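Local coordinates for protein glutamate--tRNA ligase (Elizabethkingia anophelis, PDB 6B1Z) that joins glutamate to its cognate tRNA at the expense of ATP, as a class I aminoacyl-tRNA synthetase with a Rossmann-type catalytic domain, at residues Y65-A69 with F281-F285; V29-Y34 with I308-L314; E299-L303 with T399-D403; V12-P18 with D45-E51. All blocks are in the same frame, centred on the assembly; numbering follows the deposited sequence. Where two conformers were deposited one is given.

Contact 1. Residues Y65-A69 with F281-F285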
loop_
_atom_site.group_PDB
_atom_site.type_symbol
_atom_site.label_atom_id
_atom_site.label_comp_id
_atom_site.label_asym_id
_atom_site.label_seq_id
_atom_site.Cartn_x
_atom_site.Cartn_y
_atom_site.Cartn_z
ATOM N N TYR A 65 11.167 -3.626 -7.112
ATOM C CA TYR A 65 10.322 -2.991 -6.097
ATOM C C TYR A 65 9.141 -3.881 -5.709
ATOM O O TYR A 65 8.830 -4.049 -4.520
ATOM C CB TYR A 65 9.829 -1.633 -6.619
ATOM C CG TYR A 65 9.038 -0.824 -5.608
ATOM C CD1 TYR A 65 7.707 -1.143 -5.314
ATOM C CD2 TYR A 65 9.619 0.257 -4.966
ATOM C CE1 TYR A 65 6.994 -0.420 -4.385
ATOM C CE2 TYR A 65 8.907 0.997 -4.036
ATOM C CZ TYR A 65 7.600 0.649 -3.756
ATOM O OH TYR A 65 6.887 1.384 -2.838
ATOM N N ILE A 66 8.435 -4.420 -6.706
ATOM C CA ILE A 66 7.281 -5.267 -6.441
ATOM C C ILE A 66 7.682 -6.477 -5.609
ATOM O O ILE A 66 7.035 -6.798 -4.605
ATOM C CB ILE A 66 6.627 -5.694 -7.767
ATOM C CG1 ILE A 66 6.002 -4.480 -8.451
ATOM C CG2 ILE A 66 5.601 -6.801 -7.514
ATOM C CD1 ILE A 66 5.841 -4.674 -9.975
ATOM N N MET A 67 8.753 -7.173 -6.022
ATOM C CA MET A 67 9.193 -8.348 -5.274
ATOM C C MET A 67 9.595 -7.978 -3.849
ATOM O O MET A 67 9.230 -8.681 -2.895
ATOM C CB MET A 67 10.342 -9.050 -6.008
ATOM C CG MET A 67 9.896 -9.842 -7.236
ATOM S SD MET A 67 8.682 -11.116 -6.845
ATOM C CE MET A 67 9.625 -12.188 -5.751
ATOM N N GLU A 68 10.323 -6.865 -3.678
ATOM C CA GLU A 68 10.741 -6.451 -2.340
ATOM C C GLU A 68 9.535 -6.119 -1.466
ATOM O O GLU A 68 9.514 -6.444 -0.275
ATOM C CB GLU A 68 11.700 -5.261 -2.422
ATOM C CG GLU A 68 12.300 -4.857 -1.074
ATOM C CD GLU A 68 13.330 -3.739 -1.188
ATOM O OE1 GLU A 68 13.793 -3.453 -2.316
ATOM O OE2 GLU A 68 13.682 -3.145 -0.145
ATOM N N ALA A 69 8.507 -5.500 -2.046
ATOM C CA ALA A 69 7.331 -5.152 -1.248
ATOM C C ALA A 69 6.546 -6.391 -0.856
ATOM O O ALA A 69 6.101 -6.512 0.292
ATOM C CB ALA A 69 6.442 -4.180 -2.022
ATOM N N PHE A 281 3.139 4.754 -0.652
ATOM C CA PHE A 281 3.749 3.551 -1.202
ATOM C C PHE A 281 4.279 2.672 -0.073
ATOM O O PHE A 281 4.672 3.196 0.975
ATOM C CB PHE A 281 4.899 3.932 -2.145
ATOM C CG PHE A 281 4.520 4.970 -3.170
ATOM C CD1 PHE A 281 3.363 4.835 -3.926
ATOM C CD2 PHE A 281 5.314 6.092 -3.354
ATOM C CE1 PHE A 281 3.016 5.795 -4.872
ATOM C CE2 PHE A 281 4.973 7.058 -4.297
ATOM C CZ PHE A 281 3.823 6.905 -5.050
ATOM N N PRO A 282 4.309 1.342 -0.241
ATOM C CA PRO A 282 4.836 0.498 0.852
ATOM C C PRO A 282 6.303 0.752 1.156
ATOM O O PRO A 282 6.700 0.718 2.329
ATOM C CB PRO A 282 4.585 -0.935 0.345
ATOM C CG PRO A 282 4.499 -0.797 -1.165
ATOM C CD PRO A 282 3.824 0.538 -1.382
ATOM N N LEU A 283 7.118 1.020 0.131
ATOM C CA LEU A 283 8.554 1.216 0.266
ATOM C C LEU A 283 8.943 2.544 -0.361
ATOM O O LEU A 283 8.232 3.081 -1.218
ATOM C CB LEU A 283 9.345 0.088 -0.420
ATOM C CG LEU A 283 8.838 -1.342 -0.287
ATOM C CD1 LEU A 283 9.700 -2.290 -1.129
ATOM C CD2 LEU A 283 8.847 -1.786 1.160
ATOM N N ASN A 284 10.106 3.052 0.056
ATOM C CA ASN A 284 10.694 4.236 -0.559
ATOM C C ASN A 284 10.681 4.132 -2.080
ATOM O O ASN A 284 11.062 3.101 -2.642
ATOM C CB ASN A 284 12.140 4.399 -0.093
ATOM C CG ASN A 284 12.266 5.176 1.195
ATOM O OD1 ASN A 284 11.310 5.322 1.946
ATOM N ND2 ASN A 284 13.464 5.680 1.458
ATOM N N PHE A 285 10.250 5.204 -2.743
ATOM C CA PHE A 285 10.357 5.308 -4.198
ATOM C C PHE A 285 10.954 6.650 -4.586
ATOM O O PHE A 285 10.399 7.701 -4.248
ATOM C CB PHE A 285 9.000 5.138 -4.876
ATOM C CG PHE A 285 9.068 5.272 -6.369
ATOM C CD1 PHE A 285 9.642 4.273 -7.140
ATOM C CD2 PHE A 285 8.585 6.411 -6.997
ATOM C CE1 PHE A 285 9.722 4.400 -8.525
ATOM C CE2 PHE A 285 8.657 6.546 -8.383
ATOM C CZ PHE A 285 9.226 5.539 -9.144
#
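With CG set opposite the backbone N (chi1 -175°), Y65 swings its ring off helix 62-73 to loop 281-285, while L283 turns its chain the other way, CG lying opposite its own carbonyl carbon, so that the two side chains slide past each other in opposite directions. The phenol reaches the loop backbone: Y65 OH donates to L283 O at 2.7 Å. It arrives well to the side of the carbonyl, with a C=O...donor angle of 115° and 29° tilt from the carbonyl plane. The next carbonyl also lies at the ring rim, N284 O being 3.3 Å from Y65 CE2 and near the ring plane, where the weakly positive C-H edge suits it. L283 CD1 lies over one face of the tyrosine and also touches the helix, 3.5 Å from A69 N and 3.7 Å from E68 CG. The small A69 lets the loop come close, its CB meeting P282 CG at 4.0 Å. The carboxylate of E68 turns elsewhere, to a salt bridge with R298. Tyrosine suits its place because one residue supplies both a flat apolar wall for L283 and a hydroxyl for that buried residue's carbonyl. The chemistry implies a loop fixed by a directional bond and shaped by apolar packing, a few residues beyond helix 270-276, whose first turn takes up the end of the KLSKR sequence, this enzyme's version of the class I KMSKS motif.

Contact 2. Residues V29-Y34 with I308-L314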
loop_
_atom_site.group_PDB
_atom_site.type_symbol
_atom_site.label_atom_id
_atom_site.label_comp_id
_atom_site.label_asym_id
_atom_site.label_seq_id
_atom_site.Cartn_x
_atom_site.Cartn_y
_atom_site.Cartn_z
ATOM N N VAL A 29 -1.422 -2.967 -3.483
ATOM C CA VAL A 29 -1.130 -3.839 -2.349
ATOM C C VAL A 29 -2.370 -4.618 -1.951
ATOM O O VAL A 29 -2.299 -5.824 -1.678
ATOM C CB VAL A 29 -0.603 -3.009 -1.166
ATOM C CG1 VAL A 29 -0.440 -3.896 0.086
ATOM C CG2 VAL A 29 0.716 -2.339 -1.545
ATOM N N ARG A 30 -3.523 -3.938 -1.910
ATOM C CA ARG A 30 -4.765 -4.617 -1.527
ATOM C C ARG A 30 -5.141 -5.697 -2.526
ATOM O O ARG A 30 -5.561 -6.795 -2.128
ATOM C CB ARG A 30 -5.915 -3.629 -1.362
ATOM C CG ARG A 30 -7.170 -4.303 -0.750
ATOM C CD ARG A 30 -8.385 -3.411 -0.704
ATOM N NE ARG A 30 -8.727 -2.915 -2.031
ATOM C CZ ARG A 30 -9.662 -2.005 -2.269
ATOM N NH1 ARG A 30 -10.409 -1.514 -1.280
ATOM N NH2 ARG A 30 -9.851 -1.598 -3.513
ATOM N N THR A 31 -5.013 -5.407 -3.822
ATOM C CA THR A 31 -5.312 -6.419 -4.830
ATOM C C THR A 31 -4.413 -7.635 -4.665
ATOM O O THR A 31 -4.887 -8.782 -4.660
ATOM C CB THR A 31 -5.176 -5.821 -6.226
ATOM O OG1 THR A 31 -6.215 -4.849 -6.405
ATOM C CG2 THR A 31 -5.318 -6.936 -7.282
ATOM N N ALA A 32 -3.101 -7.405 -4.514
ATOM C CA ALA A 32 -2.180 -8.511 -4.283
ATOM C C ALA A 32 -2.559 -9.302 -3.034
ATOM O O ALA A 32 -2.529 -10.537 -3.049
ATOM C CB ALA A 32 -0.741 -7.985 -4.159
ATOM N N LEU A 33 -2.924 -8.609 -1.948
ATOM C CA LEU A 33 -3.304 -9.291 -0.717
ATOM C C LEU A 33 -4.528 -10.166 -0.923
ATOM O O LEU A 33 -4.551 -11.324 -0.488
ATOM C CB LEU A 33 -3.557 -8.272 0.396
ATOM C CG LEU A 33 -4.120 -8.860 1.690
ATOM C CD1 LEU A 33 -3.126 -9.796 2.390
ATOM C CD2 LEU A 33 -4.540 -7.748 2.619
ATOM N N TYR A 34 -5.563 -9.626 -1.577
ATOM C CA TYR A 34 -6.769 -10.427 -1.778
ATOM C C TYR A 34 -6.505 -11.607 -2.716
ATOM O O TYR A 34 -7.079 -12.687 -2.516
ATOM C CB TYR A 34 -7.921 -9.539 -2.273
ATOM C CG TYR A 34 -8.506 -8.576 -1.238
ATOM C CD1 TYR A 34 -8.097 -8.584 0.104
ATOM C CD2 TYR A 34 -9.473 -7.653 -1.607
ATOM C CE1 TYR A 34 -8.644 -7.688 1.027
ATOM C CE2 TYR A 34 -10.028 -6.765 -0.688
ATOM C CZ TYR A 34 -9.610 -6.782 0.621
ATOM O OH TYR A 34 -10.175 -5.904 1.504
ATOM N N ILE A 308 -0.422 -4.647 6.761
ATOM C CA ILE A 308 -1.259 -5.501 5.923
ATOM C C ILE A 308 -2.601 -5.798 6.599
ATOM O O ILE A 308 -3.619 -5.961 5.913
ATOM C CB ILE A 308 -0.476 -6.765 5.511
ATOM C CG1 ILE A 308 -1.103 -7.363 4.245
ATOM C CG2 ILE A 308 -0.370 -7.764 6.677
ATOM C CD1 ILE A 308 -1.047 -6.412 3.038
ATOM N N ASN A 309 -2.652 -5.801 7.939
ATOM C CA ASN A 309 -3.934 -5.885 8.638
ATOM C C ASN A 309 -4.815 -4.684 8.278
ATOM O O ASN A 309 -6.020 -4.833 8.014
ATOM C CB ASN A 309 -3.656 -5.972 10.158
ATOM C CG ASN A 309 -4.841 -6.501 10.993
ATOM O OD1 ASN A 309 -4.649 -6.901 12.144
ATOM N ND2 ASN A 309 -6.061 -6.451 10.454
ATOM N N MET A 310 -4.223 -3.489 8.253
ATOM C CA MET A 310 -4.972 -2.286 7.894
ATOM C C MET A 310 -5.484 -2.369 6.456
ATOM O O MET A 310 -6.660 -2.084 6.177
ATOM C CB MET A 310 -4.071 -1.064 8.094
ATOM C CG MET A 310 -4.702 0.277 7.692
ATOM S SD MET A 310 -4.569 0.652 5.924
ATOM C CE MET A 310 -2.824 0.950 5.760
ATOM N N VAL A 311 -4.616 -2.785 5.532
ATOM C CA VAL A 311 -5.009 -2.832 4.124
ATOM C C VAL A 311 -6.135 -3.831 3.910
ATOM O O VAL A 311 -7.088 -3.566 3.163
ATOM C CB VAL A 311 -3.781 -3.153 3.247
ATOM C CG1 VAL A 311 -4.220 -3.391 1.786
ATOM C CG2 VAL A 311 -2.780 -1.988 3.290
ATOM N N ALA A 312 -6.066 -4.985 4.584
ATOM C CA ALA A 312 -7.097 -6.008 4.432
ATOM C C ALA A 312 -8.477 -5.482 4.775
ATOM O O ALA A 312 -9.468 -5.864 4.146
ATOM C CB ALA A 312 -6.772 -7.208 5.327
ATOM N N MET A 313 -8.565 -4.612 5.778
ATOM C CA MET A 313 -9.856 -4.160 6.260
ATOM C C MET A 313 -10.426 -3.006 5.445
ATOM O O MET A 313 -11.477 -2.475 5.817
ATOM C CB MET A 313 -9.740 -3.783 7.743
ATOM C CG MET A 313 -9.307 -4.964 8.618
ATOM S SD MET A 313 -10.273 -6.474 8.306
ATOM C CE MET A 313 -9.459 -7.616 9.422
ATOM N N LEU A 314 -9.765 -2.611 4.352
ATOM C CA LEU A 314 -10.316 -1.615 3.425
ATOM C C LEU A 314 -11.328 -2.301 2.509
ATOM O O LEU A 314 -11.102 -2.544 1.318
ATOM C CB LEU A 314 -9.196 -0.935 2.640
ATOM C CG LEU A 314 -8.239 -0.072 3.469
ATOM C CD1 LEU A 314 -7.086 0.414 2.613
ATOM C CD2 LEU A 314 -8.977 1.113 4.099
#
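R30 passes V311 and ends on L314, just past the end of helix 304-312. Its CB rests on V311 CG1 at 3.6 Å; CG lies over one face of the Y34 ring, offset toward the rim. CD comes within 3.5 Å of L314 O, and a bend at chi3 (57°) turns the guanidinium so that NH1 donates to that same L314 O at 2.9 Å, N-H...O 147°. NH2 goes on to S257 O. Beside it, Y34 OH donates to A312 O at 2.7 Å, from above the carbonyl plane. An arginine and a tyrosine thus supply donors to carbonyls at and just beyond the helix end. The rest is apolar: L33 meets I308 tip to tip, CD1 to CG1 at 3.7 Å, and the methyl of A312 is small enough for L33 CD2 to approach to 3.6 Å. The two helix segments cross almost perpendicularly (-89°), their axes 9.8 Å apart. I73 of helix 62-73 packs on V29 and I308, and L256 of strand 252-256 on R30 and Y34.

Contact 3. Residues E299-L303 with T399-D403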
loop_
_atom_site.group_PDB
_atom_site.type_symbol
_atom_site.label_atom_id
_atom_site.label_comp_id
_atom_site.label_asym_id
_atom_site.label_seq_id
_atom_site.Cartn_x
_atom_site.Cartn_y
_atom_site.Cartn_z
ATOM N N GLU A 299 9.681 2.543 5.750
ATOM C CA GLU A 299 10.702 3.439 6.267
ATOM C C GLU A 299 10.139 4.432 7.275
ATOM O O GLU A 299 10.896 4.928 8.121
ATOM C CB GLU A 299 11.374 4.167 5.108
ATOM C CG GLU A 299 12.214 3.243 4.209
ATOM C CD GLU A 299 11.418 2.586 3.076
ATOM O OE1 GLU A 299 10.169 2.568 3.121
ATOM O OE2 GLU A 299 12.058 2.111 2.108
ATOM N N GLU A 300 8.834 4.712 7.217
ATOM C CA GLU A 300 8.184 5.561 8.210
ATOM C C GLU A 300 7.891 4.820 9.506
ATOM O O GLU A 300 7.362 5.429 10.443
ATOM C CB GLU A 300 6.880 6.143 7.643
ATOM C CG GLU A 300 7.110 7.231 6.598
ATOM C CD GLU A 300 7.825 8.446 7.168
ATOM O OE1 GLU A 300 7.412 8.932 8.237
ATOM O OE2 GLU A 300 8.813 8.904 6.559
ATOM N N GLY A 301 8.229 3.539 9.603
ATOM C CA GLY A 301 8.084 2.818 10.852
ATOM C C GLY A 301 6.819 2.004 11.005
ATOM O O GLY A 301 6.538 1.532 12.116
ATOM N N TYR A 302 6.053 1.807 9.931
ATOM C CA TYR A 302 4.883 0.936 10.017
ATOM C C TYR A 302 5.333 -0.517 10.020
ATOM O O TYR A 302 6.177 -0.918 9.214
ATOM C CB TYR A 302 3.905 1.200 8.861
ATOM C CG TYR A 302 3.138 2.498 9.005
ATOM C CD1 TYR A 302 3.685 3.707 8.584
ATOM C CD2 TYR A 302 1.854 2.513 9.560
ATOM C CE1 TYR A 302 2.989 4.895 8.699
ATOM C CE2 TYR A 302 1.143 3.716 9.683
ATOM C CZ TYR A 302 1.721 4.891 9.264
ATOM O OH TYR A 302 1.033 6.082 9.386
ATOM N N LEU A 303 4.826 -1.288 10.975
ATOM C CA LEU A 303 5.178 -2.692 11.071
ATOM C C LEU A 303 4.421 -3.450 9.983
ATOM O O LEU A 303 3.251 -3.162 9.749
ATOM C CB LEU A 303 4.808 -3.233 12.453
ATOM C CG LEU A 303 5.443 -2.468 13.620
ATOM C CD1 LEU A 303 4.776 -2.866 14.928
ATOM C CD2 LEU A 303 6.941 -2.720 13.661
ATOM N N THR A 399 3.253 5.153 19.085
ATOM C CA THR A 399 2.674 4.683 17.834
ATOM C C THR A 399 3.732 4.112 16.902
ATOM O O THR A 399 3.445 3.179 16.142
ATOM C CB THR A 399 1.927 5.834 17.150
ATOM O OG1 THR A 399 0.976 6.371 18.080
ATOM C CG2 THR A 399 1.169 5.362 15.895
ATOM N N PHE A 400 4.954 4.639 16.986
ATOM C CA PHE A 400 6.112 4.200 16.223
ATOM C C PHE A 400 7.278 4.070 17.186
ATOM O O PHE A 400 7.337 4.795 18.183
ATOM C CB PHE A 400 6.472 5.212 15.114
ATOM C CG PHE A 400 5.351 5.458 14.152
ATOM C CD1 PHE A 400 5.141 4.595 13.101
ATOM C CD2 PHE A 400 4.478 6.522 14.331
ATOM C CE1 PHE A 400 4.095 4.784 12.221
ATOM C CE2 PHE A 400 3.425 6.729 13.457
ATOM C CZ PHE A 400 3.232 5.856 12.388
ATOM N N VAL A 401 8.226 3.176 16.869
ATOM C CA VAL A 401 9.383 2.992 17.752
ATOM C C VAL A 401 10.118 4.311 17.983
ATOM O O VAL A 401 10.575 4.588 19.101
ATOM C CB VAL A 401 10.325 1.910 17.192
ATOM C CG1 VAL A 401 11.646 1.892 17.970
ATOM C CG2 VAL A 401 9.648 0.571 17.246
ATOM N N LYS A 402 10.212 5.170 16.956
ATOM C CA LYS A 402 10.940 6.427 17.118
ATOM C C LYS A 402 10.320 7.316 18.195
ATOM O O LYS A 402 11.022 8.146 18.784
ATOM C CB LYS A 402 11.010 7.186 15.787
ATOM C CG LYS A 402 9.691 7.841 15.358
ATOM C CD LYS A 402 9.785 8.477 13.971
ATOM C CE LYS A 402 8.417 8.445 13.280
ATOM N NZ LYS A 402 8.503 8.478 11.778
ATOM N N ASP A 403 9.012 7.160 18.465
ATOM C CA ASP A 403 8.350 7.955 19.504
ATOM C C ASP A 403 8.973 7.708 20.872
ATOM O O ASP A 403 8.942 8.592 21.735
ATOM C CB ASP A 403 6.856 7.614 19.612
ATOM C CG ASP A 403 6.075 7.874 18.348
ATOM O OD1 ASP A 403 6.575 8.561 17.434
ATOM O OD2 ASP A 403 4.922 7.385 18.306
HETATM O O HOH W 1 10.833 6.519 10.389
HETATM O O HOH W 2 5.831 7.797 10.855
HETATM O O HOH W 3 8.209 1.785 14.316
#
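G301 O is gripped by two donors, a water at 2.8 Å and N355 ND2 of helix 348-361, and it also lies 3.5 Å from F400 CD1, near the plane of that ring. The contact joins the loop leading into helix 304-312 of the class I catalytic part to the start of helix 401-406 in the helical anticodon-binding part. The same water accepts from V401 N at 2.9 Å, so it bridges the two backbones. F400 CG, opposite the carbonyl carbon (chi1 -58°), sends the ring toward Y302 in a T-shaped (edge-to-face) stack: its edge points at the tyrosine face, ring planes 78° apart, with F400 CE1 over the centre. The closest pair is Y302 CZ with F400 CZ at 3.6 Å. Glycine suits its place for two reasons: a CB on G301 would crowd the F400 ring, and the positive phi of G301 (96°) would press it against the preceding carbonyl. At the rim of this surface contact, K402, modelled in two conformations, brings NZ in one of them to a long salt bridge with E300 OE1, and a second water accepts from K402 NZ and donates to E300 O and, at longer range, to OE1, while sitting over a face of the phenylalanine. D403 OD2 steadies the F400 backbone, accepting from both T399 N (2.9 Å) and F400 N (3.0 Å), the latter reaching it from above the carboxylate plane.

Contact 4. Residues V12-P18 with D45-E51. With FMT (formic acid), chain C.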
loop_
_atom_site.group_PDB
_atom_site.type_symbol
_atom_site.label_atom_id
_atom_site.label_comp_id
_atom_site.label_asym_id
_atom_site.label_seq_id
_atom_site.Cartn_x
_atom_site.Cartn_y
_atom_site.Cartn_z
ATOM N N VAL A 12 -7.717 -23.481 -7.693
ATOM C CA VAL A 12 -7.777 -22.032 -7.851
ATOM C C VAL A 12 -6.409 -21.507 -8.273
ATOM O O VAL A 12 -5.373 -21.889 -7.715
ATOM C CB VAL A 12 -8.257 -21.381 -6.546
ATOM C CG1 VAL A 12 -7.979 -19.900 -6.531
ATOM C CG2 VAL A 12 -9.745 -21.677 -6.349
ATOM N N ARG A 13 -6.398 -20.629 -9.275
ATOM C CA ARG A 13 -5.176 -19.952 -9.706
ATOM C C ARG A 13 -5.494 -18.483 -9.938
ATOM O O ARG A 13 -6.374 -18.158 -10.744
ATOM C CB ARG A 13 -4.610 -20.603 -10.976
ATOM C CG ARG A 13 -4.105 -22.025 -10.743
ATOM C CD ARG A 13 -3.645 -22.715 -12.010
ATOM N NE ARG A 13 -2.637 -21.954 -12.746
ATOM C CZ ARG A 13 -1.349 -21.851 -12.414
ATOM N NH1 ARG A 13 -0.864 -22.441 -11.316
ATOM N NH2 ARG A 13 -0.543 -21.122 -13.174
ATOM N N VAL A 14 -4.803 -17.607 -9.215
ATOM C CA VAL A 14 -4.984 -16.162 -9.318
ATOM C C VAL A 14 -3.652 -15.546 -9.722
ATOM O O VAL A 14 -2.593 -16.144 -9.543
ATOM C CB VAL A 14 -5.482 -15.540 -7.994
ATOM C CG1 VAL A 14 -6.837 -16.127 -7.602
ATOM C CG2 VAL A 14 -4.440 -15.752 -6.883
ATOM N N ARG A 15 -3.701 -14.326 -10.253
ATOM C CA ARG A 15 -2.453 -13.653 -10.596
ATOM C C ARG A 15 -2.510 -12.168 -10.267
ATOM O O ARG A 15 -3.514 -11.488 -10.497
ATOM C CB ARG A 15 -2.077 -13.851 -12.085
ATOM C CG ARG A 15 -2.786 -12.927 -13.100
ATOM C CD ARG A 15 -4.308 -13.077 -13.108
ATOM N NE ARG A 15 -4.900 -12.378 -14.247
ATOM C CZ ARG A 15 -5.212 -11.085 -14.274
ATOM N NH1 ARG A 15 -5.011 -10.315 -13.207
ATOM N NH2 ARG A 15 -5.736 -10.556 -15.382
ATOM N N PHE A 16 -1.400 -11.675 -9.727
ATOM C CA PHE A 16 -1.162 -10.253 -9.569
ATOM C C PHE A 16 -0.405 -9.813 -10.811
ATOM O O PHE A 16 0.648 -10.391 -11.125
ATOM C CB PHE A 16 -0.368 -10.006 -8.283
ATOM C CG PHE A 16 -0.159 -8.556 -7.952
ATOM C CD1 PHE A 16 -1.216 -7.667 -7.969
ATOM C CD2 PHE A 16 1.104 -8.097 -7.583
ATOM C CE1 PHE A 16 -1.025 -6.338 -7.652
ATOM C CE2 PHE A 16 1.301 -6.755 -7.260
ATOM C CZ PHE A 16 0.234 -5.881 -7.298
ATOM N N ALA A 17 -0.945 -8.829 -11.530
ATOM C CA ALA A 17 -0.417 -8.417 -12.828
ATOM C C ALA A 17 -0.127 -6.925 -12.808
ATOM O O ALA A 17 -0.795 -6.146 -13.494
ATOM C CB ALA A 17 -1.391 -8.781 -13.947
ATOM N N PRO A 18 0.865 -6.506 -12.024
ATOM C CA PRO A 18 1.349 -5.129 -12.089
ATOM C C PRO A 18 2.228 -4.899 -13.311
ATOM O O PRO A 18 2.930 -5.799 -13.798
ATOM C CB PRO A 18 2.169 -5.001 -10.800
ATOM C CG PRO A 18 2.791 -6.349 -10.655
ATOM C CD PRO A 18 1.700 -7.323 -11.125
ATOM N N ASP A 45 -2.915 -21.415 -6.144
ATOM C CA ASP A 45 -1.644 -20.837 -6.576
ATOM C C ASP A 45 -1.747 -19.332 -6.791
ATOM O O ASP A 45 -2.738 -18.836 -7.338
ATOM C CB ASP A 45 -1.171 -21.483 -7.881
ATOM C CG ASP A 45 -1.158 -22.998 -7.818
ATOM O OD1 ASP A 45 -0.733 -23.545 -6.775
ATOM O OD2 ASP A 45 -1.559 -23.651 -8.812
ATOM N N PHE A 46 -0.694 -18.616 -6.399
ATOM C CA PHE A 46 -0.593 -17.166 -6.529
ATOM C C PHE A 46 0.540 -16.864 -7.507
ATOM O O PHE A 46 1.701 -17.181 -7.228
ATOM C CB PHE A 46 -0.361 -16.546 -5.143
ATOM C CG PHE A 46 -0.052 -15.063 -5.136
ATOM C CD1 PHE A 46 -0.887 -14.152 -5.752
ATOM C CD2 PHE A 46 1.042 -14.584 -4.411
ATOM C CE1 PHE A 46 -0.609 -12.781 -5.710
ATOM C CE2 PHE A 46 1.320 -13.216 -4.368
ATOM C CZ PHE A 46 0.488 -12.324 -5.010
ATOM N N ILE A 47 0.196 -16.285 -8.653
ATOM C CA ILE A 47 1.114 -16.048 -9.764
ATOM C C ILE A 47 1.416 -14.558 -9.833
ATOM O O ILE A 47 0.515 -13.727 -9.675
ATOM C CB ILE A 47 0.499 -16.539 -11.098
ATOM C CG1 ILE A 47 0.522 -18.066 -11.210
ATOM C CG2 ILE A 47 1.226 -15.936 -12.318
ATOM C CD1 ILE A 47 -0.493 -18.806 -10.391
ATOM N N LEU A 48 2.682 -14.208 -10.072
ATOM C CA LEU A 48 3.057 -12.836 -10.410
ATOM C C LEU A 48 3.421 -12.791 -11.886
ATOM O O LEU A 48 4.343 -13.497 -12.322
ATOM C CB LEU A 48 4.241 -12.356 -9.559
ATOM C CG LEU A 48 4.801 -10.982 -9.953
ATOM C CD1 LEU A 48 3.796 -9.853 -9.671
ATOM C CD2 LEU A 48 6.094 -10.731 -9.168
ATOM N N ARG A 49 2.684 -11.993 -12.660
ATOM C CA ARG A 49 2.954 -11.803 -14.076
ATOM C C ARG A 49 3.292 -10.338 -14.304
ATOM O O ARG A 49 2.507 -9.447 -13.953
ATOM C CB ARG A 49 1.762 -12.243 -14.935
ATOM C CG ARG A 49 2.073 -12.210 -16.430
ATOM C CD ARG A 49 0.965 -12.837 -17.281
ATOM N NE ARG A 49 -0.251 -12.015 -17.262
ATOM C CZ ARG A 49 -1.475 -12.473 -17.014
ATOM N NH1 ARG A 49 -1.688 -13.758 -16.765
ATOM N NH2 ARG A 49 -2.499 -11.639 -17.048
ATOM N N ILE A 50 4.468 -10.085 -14.859
ATOM C CA ILE A 50 4.946 -8.724 -15.068
ATOM C C ILE A 50 4.412 -8.215 -16.402
ATOM O O ILE A 50 4.623 -8.823 -17.461
ATOM C CB ILE A 50 6.479 -8.659 -15.006
ATOM C CG1 ILE A 50 6.964 -9.057 -13.610
ATOM C CG2 ILE A 50 6.976 -7.257 -15.412
ATOM C CD1 ILE A 50 6.431 -8.202 -12.472
ATOM N N GLU A 51 3.691 -7.098 -16.343
ATOM C CA GLU A 51 3.011 -6.550 -17.507
ATOM C C GLU A 51 3.896 -5.490 -18.150
ATOM O O GLU A 51 3.656 -4.287 -18.040
ATOM C CB GLU A 51 1.671 -5.974 -17.085
ATOM C CG GLU A 51 0.895 -6.920 -16.220
ATOM C CD GLU A 51 0.074 -7.869 -17.042
ATOM O OE1 GLU A 51 -0.789 -7.352 -17.786
ATOM O OE2 GLU A 51 0.314 -9.101 -16.973
HETATM C C FMT C . -5.879 -7.171 -14.935
HETATM O O1 FMT C . -5.643 -7.539 -13.779
HETATM O O2 FMT C . -6.556 -7.820 -15.749
#
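Strands 13-16 and 45-48 belong to a beta-alpha-beta crossover whose helix is 26-41, running parallel with R13 beside D45 and F16 beside L48. Backbone bonds alternate: V14 N to D45 O, I47 N to V14 O and F16 N to I47 O (2.8 Å). On one face R13 NH1 donates to D45 OD2 at 2.9 Å, in the guanidinium plane but on the carboxylate's anti side, and I47 CD1 lies over the guanidinium face. R13 also donates through NE to M221 O and forms a salt bridge with E79. On the other face, apolar residues suit the cover of helix 26-41: F16 CB meets F46 CE1 at 3.8 Å. R15 and R49 sit together, NE to NH2 3.8 Å, guanidinium planes 80° apart; D218 binds both, and R49 NE donates to E51 OE2. R15, with CG between backbone N and carbonyl carbon (chi1 81°) and a bend at chi2, holds a formate two-pronged, NH1 to O1 and NH2 to O2 (both 2.9 Å); R228 binds it too. In related glutamyl-tRNA synthetases the arginines corresponding to R15 and R228 recognise glutamate's side-chain carboxylate, so the formate, probably from crystallisation liquor, is consistent with marking that pocket of the class I Rossmann-type fold.

In the fold
Contacts 1, 2 and 4 form one continuous body. Helix 26-41, which connects the strands of contact 4, carries contact 2 on another side, with A32 CB 3.9 Å from F16 CD1. Helix 62-73 packs M67 SD against L48 CD2 at 3.5 Å and so ties contact 1 to contact 4, while P282 CG meets V29 CG2 at 4.1 Å. F281 also meets H25 in a T-shaped (edge-to-face) pair; H25 opens the HLGG sequence, this enzyme's version of the class I HIGH motif. Contact 3 leads away toward the anticodon-binding part, linked to contact 1 by a probable hydrogen bond, N284 N to E299 OE2 at 3.0 Å. Its centre lies about 31 Å from that of formate-binding contact 4.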